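Long-range contact in carbamate kinase (Aeropyrum pernix, PDB 2E9Y), which probably catalyses the reversible transfer of a phosphate group from carbamoyl phosphate to ADP, forming ATP and carbamate: residues Trp47-His53 with Ser186-Leu192. Numbering follows the deposited sequence.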
loop_
_atom_site.group_PDB
_atom_site.type_symbol
_atom_site.label_atom_id
_atom_site.label_comp_id
_atom_site.label_asym_id
_atom_site.label_seq_id
_atom_site.Cartn_x
_atom_site.Cartn_y
_atom_site.Cartn_z
ATOM N N TRP A 47 -14.970 -12.575 -18.051
ATOM C CA TRP A 47 -15.010 -11.198 -17.567
ATOM C C TRP A 47 -13.650 -10.601 -17.219
ATOM O O TRP A 47 -12.740 -11.306 -16.778
ATOM C CB TRP A 47 -15.887 -11.084 -16.311
ATOM C CG TRP A 47 -17.365 -11.134 -16.544
ATOM C CD1 TRP A 47 -18.176 -12.226 -16.444
ATOM C CD2 TRP A 47 -18.214 -10.034 -16.892
ATOM N NE1 TRP A 47 -19.479 -11.876 -16.703
ATOM C CE2 TRP A 47 -19.532 -10.536 -16.982
ATOM C CE3 TRP A 47 -17.990 -8.672 -17.136
ATOM C CZ2 TRP A 47 -20.624 -9.724 -17.307
ATOM C CZ3 TRP A 47 -19.076 -7.862 -17.459
ATOM C CH2 TRP A 47 -20.378 -8.394 -17.540
ATOM N N ARG A 48 -13.520 -9.297 -17.444
ATOM C CA ARG A 48 -12.318 -8.565 -17.059
ATOM C C ARG A 48 -12.870 -7.823 -15.845
ATOM O O ARG A 48 -14.044 -7.446 -15.838
ATOM C CB ARG A 48 -11.872 -7.576 -18.142
ATOM C CG ARG A 48 -11.275 -8.235 -19.380
ATOM C CD ARG A 48 -10.587 -7.220 -20.292
ATOM N NE ARG A 48 -9.257 -6.827 -19.817
ATOM C CZ ARG A 48 -8.195 -7.631 -19.797
ATOM N NH1 ARG A 48 -8.297 -8.884 -20.224
ATOM N NH2 ARG A 48 -7.026 -7.184 -19.355
ATOM N N SER A 49 -12.058 -7.617 -14.817
ATOM C CA SER A 49 -12.588 -6.957 -13.638
ATOM C C SER A 49 -11.663 -6.011 -12.902
ATOM O O SER A 49 -10.441 -6.061 -13.036
ATOM C CB SER A 49 -13.063 -8.009 -12.640
ATOM O OG SER A 49 -11.963 -8.779 -12.177
ATOM N N VAL A 50 -12.297 -5.139 -12.131
ATOM C CA VAL A 50 -11.623 -4.191 -11.261
ATOM C C VAL A 50 -12.338 -4.519 -9.961
ATOM O O VAL A 50 -13.545 -4.290 -9.823
ATOM C CB VAL A 50 -11.889 -2.731 -11.653
ATOM C CG1 VAL A 50 -11.276 -1.799 -10.609
ATOM C CG2 VAL A 50 -11.278 -2.440 -13.016
ATOM N N ILE A 51 -11.589 -5.091 -9.028
ATOM C CA ILE A 51 -12.122 -5.517 -7.745
ATOM C C ILE A 51 -11.865 -4.503 -6.640
ATOM O O ILE A 51 -10.724 -4.138 -6.385
ATOM C CB ILE A 51 -11.476 -6.856 -7.330
ATOM C CG1 ILE A 51 -11.677 -7.888 -8.444
ATOM C CG2 ILE A 51 -12.057 -7.334 -6.007
ATOM C CD1 ILE A 51 -10.835 -9.133 -8.285
ATOM N N THR A 52 -12.930 -4.043 -5.997
ATOM C CA THR A 52 -12.790 -3.095 -4.898
ATOM C C THR A 52 -13.198 -3.816 -3.618
ATOM O O THR A 52 -13.708 -4.942 -3.665
ATOM C CB THR A 52 -13.689 -1.862 -5.083
ATOM O OG1 THR A 52 -15.059 -2.249 -4.964
ATOM C CG2 THR A 52 -13.459 -1.237 -6.449
ATOM N N HIS A 53 -12.986 -3.170 -2.478
ATOM C CA HIS A 53 -13.324 -3.781 -1.194
ATOM C C HIS A 53 -13.411 -2.733 -0.099
ATOM O O HIS A 53 -12.961 -1.604 -0.282
ATOM C CB HIS A 53 -12.249 -4.798 -0.814
ATOM C CG HIS A 53 -10.878 -4.200 -0.673
ATOM N ND1 HIS A 53 -10.452 -3.561 0.473
ATOM C CD2 HIS A 53 -9.839 -4.149 -1.540
ATOM C CE1 HIS A 53 -9.209 -3.147 0.307
ATOM N NE2 HIS A 53 -8.812 -3.490 -0.906
ATOM N N SER A 186 -4.253 -6.405 -17.304
ATOM C CA SER A 186 -4.642 -7.595 -16.553
ATOM C C SER A 186 -6.151 -7.725 -16.384
ATOM O O SER A 186 -6.854 -6.726 -16.214
ATOM C CB SER A 186 -3.986 -7.590 -15.170
ATOM O OG SER A 186 -4.398 -8.722 -14.413
ATOM N N PRO A 187 -6.667 -8.965 -16.425
ATOM C CA PRO A 187 -8.095 -9.262 -16.279
ATOM C C PRO A 187 -8.601 -9.112 -14.845
ATOM O O PRO A 187 -9.806 -9.130 -14.600
ATOM C CB PRO A 187 -8.198 -10.700 -16.784
ATOM C CG PRO A 187 -6.888 -11.285 -16.346
ATOM C CD PRO A 187 -5.911 -10.194 -16.737
ATOM N N ALA A 188 -7.673 -8.971 -13.903
ATOM C CA ALA A 188 -8.022 -8.802 -12.496
ATOM C C ALA A 188 -7.153 -7.703 -11.894
ATOM O O ALA A 188 -5.928 -7.826 -11.835
ATOM C CB ALA A 188 -7.818 -10.106 -11.736
ATOM N N VAL A 189 -7.802 -6.630 -11.454
ATOM C CA VAL A 189 -7.118 -5.485 -10.862
ATOM C C VAL A 189 -7.796 -5.145 -9.540
ATOM O O VAL A 189 -9.021 -5.078 -9.477
ATOM C CB VAL A 189 -7.211 -4.241 -11.783
ATOM C CG1 VAL A 189 -6.616 -3.020 -11.088
ATOM C CG2 VAL A 189 -6.491 -4.509 -13.103
ATOM N N VAL A 190 -7.003 -4.942 -8.489
ATOM C CA VAL A 190 -7.554 -4.584 -7.183
ATOM C C VAL A 190 -7.347 -3.084 -7.005
ATOM O O VAL A 190 -6.237 -2.586 -7.177
ATOM C CB VAL A 190 -6.837 -5.331 -6.032
ATOM C CG1 VAL A 190 -7.373 -4.855 -4.679
ATOM C CG2 VAL A 190 -7.050 -6.826 -6.176
ATOM N N ALA A 191 -8.414 -2.362 -6.680
ATOM C CA ALA A 191 -8.290 -0.922 -6.509
ATOM C C ALA A 191 -9.368 -0.334 -5.614
ATOM O O ALA A 191 -10.293 -1.025 -5.187
ATOM C CB ALA A 191 -8.320 -0.232 -7.881
ATOM N N LEU A 192 -9.222 0.956 -5.332
ATOM C CA LEU A 192 -10.170 1.695 -4.516
ATOM C C LEU A 192 -10.447 1.003 -3.184
ATOM O O LEU A 192 -11.579 0.982 -2.709
ATOM C CB LEU A 192 -11.473 1.886 -5.311
ATOM C CG LEU A 192 -12.270 3.178 -5.109
ATOM C CD1 LEU A 192 -11.336 4.373 -5.176
ATOM C CD2 LEU A 192 -13.348 3.286 -6.181
HETATM O O HOH W 1 -9.345 -5.784 -15.514
#
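Backbone hydrogen bonds join S49 and I51 to P187, V189 and A191 as two parallel strands. S49 N donates to P187 O and I51 N to V189 O (2.6 Å), the latter nearly along the C=O axis; in return V189 N reaches S49 O (3.1 Å) and A191 N reaches I51 O. P187 O also accepts a bond from S49 OG (3.3 Å), which arrives in the carbonyl plane on a lone pair, whereas S49 N stands above that plane. The hydroxyl is set there by a chi1 of 65°, between backbone N and carbonyl carbon. One water donates to both S49 O and S186 O.

Strand 48-52 lies between 6-10 and 188-191 in the central sheet of the amino acid kinase fold; 112-119 flanks 188-191 on its far side. Helix 25-44 covers the face bearing S49, I51 and A188.

At the strand starts R48, its chain bent at chi3 (78°), holds its guanidinium with one face over P187 CA, which sits toward the rim of the group, and with NH1 3.9 Å from P187 CB. NH2 is hydrogen-bonded to S183 O, in the last turn of helix 176-185. With an alanine in place of R48, P187 is likely to lose this cover and S183 O this donor.

Van der Waals contacts mark the C-terminal ends: T52 CG2 lies alongside L192 CB (3.9 Å), and V190 CG1 meets the H53 ring at its edge, 4.1 Å from CD2.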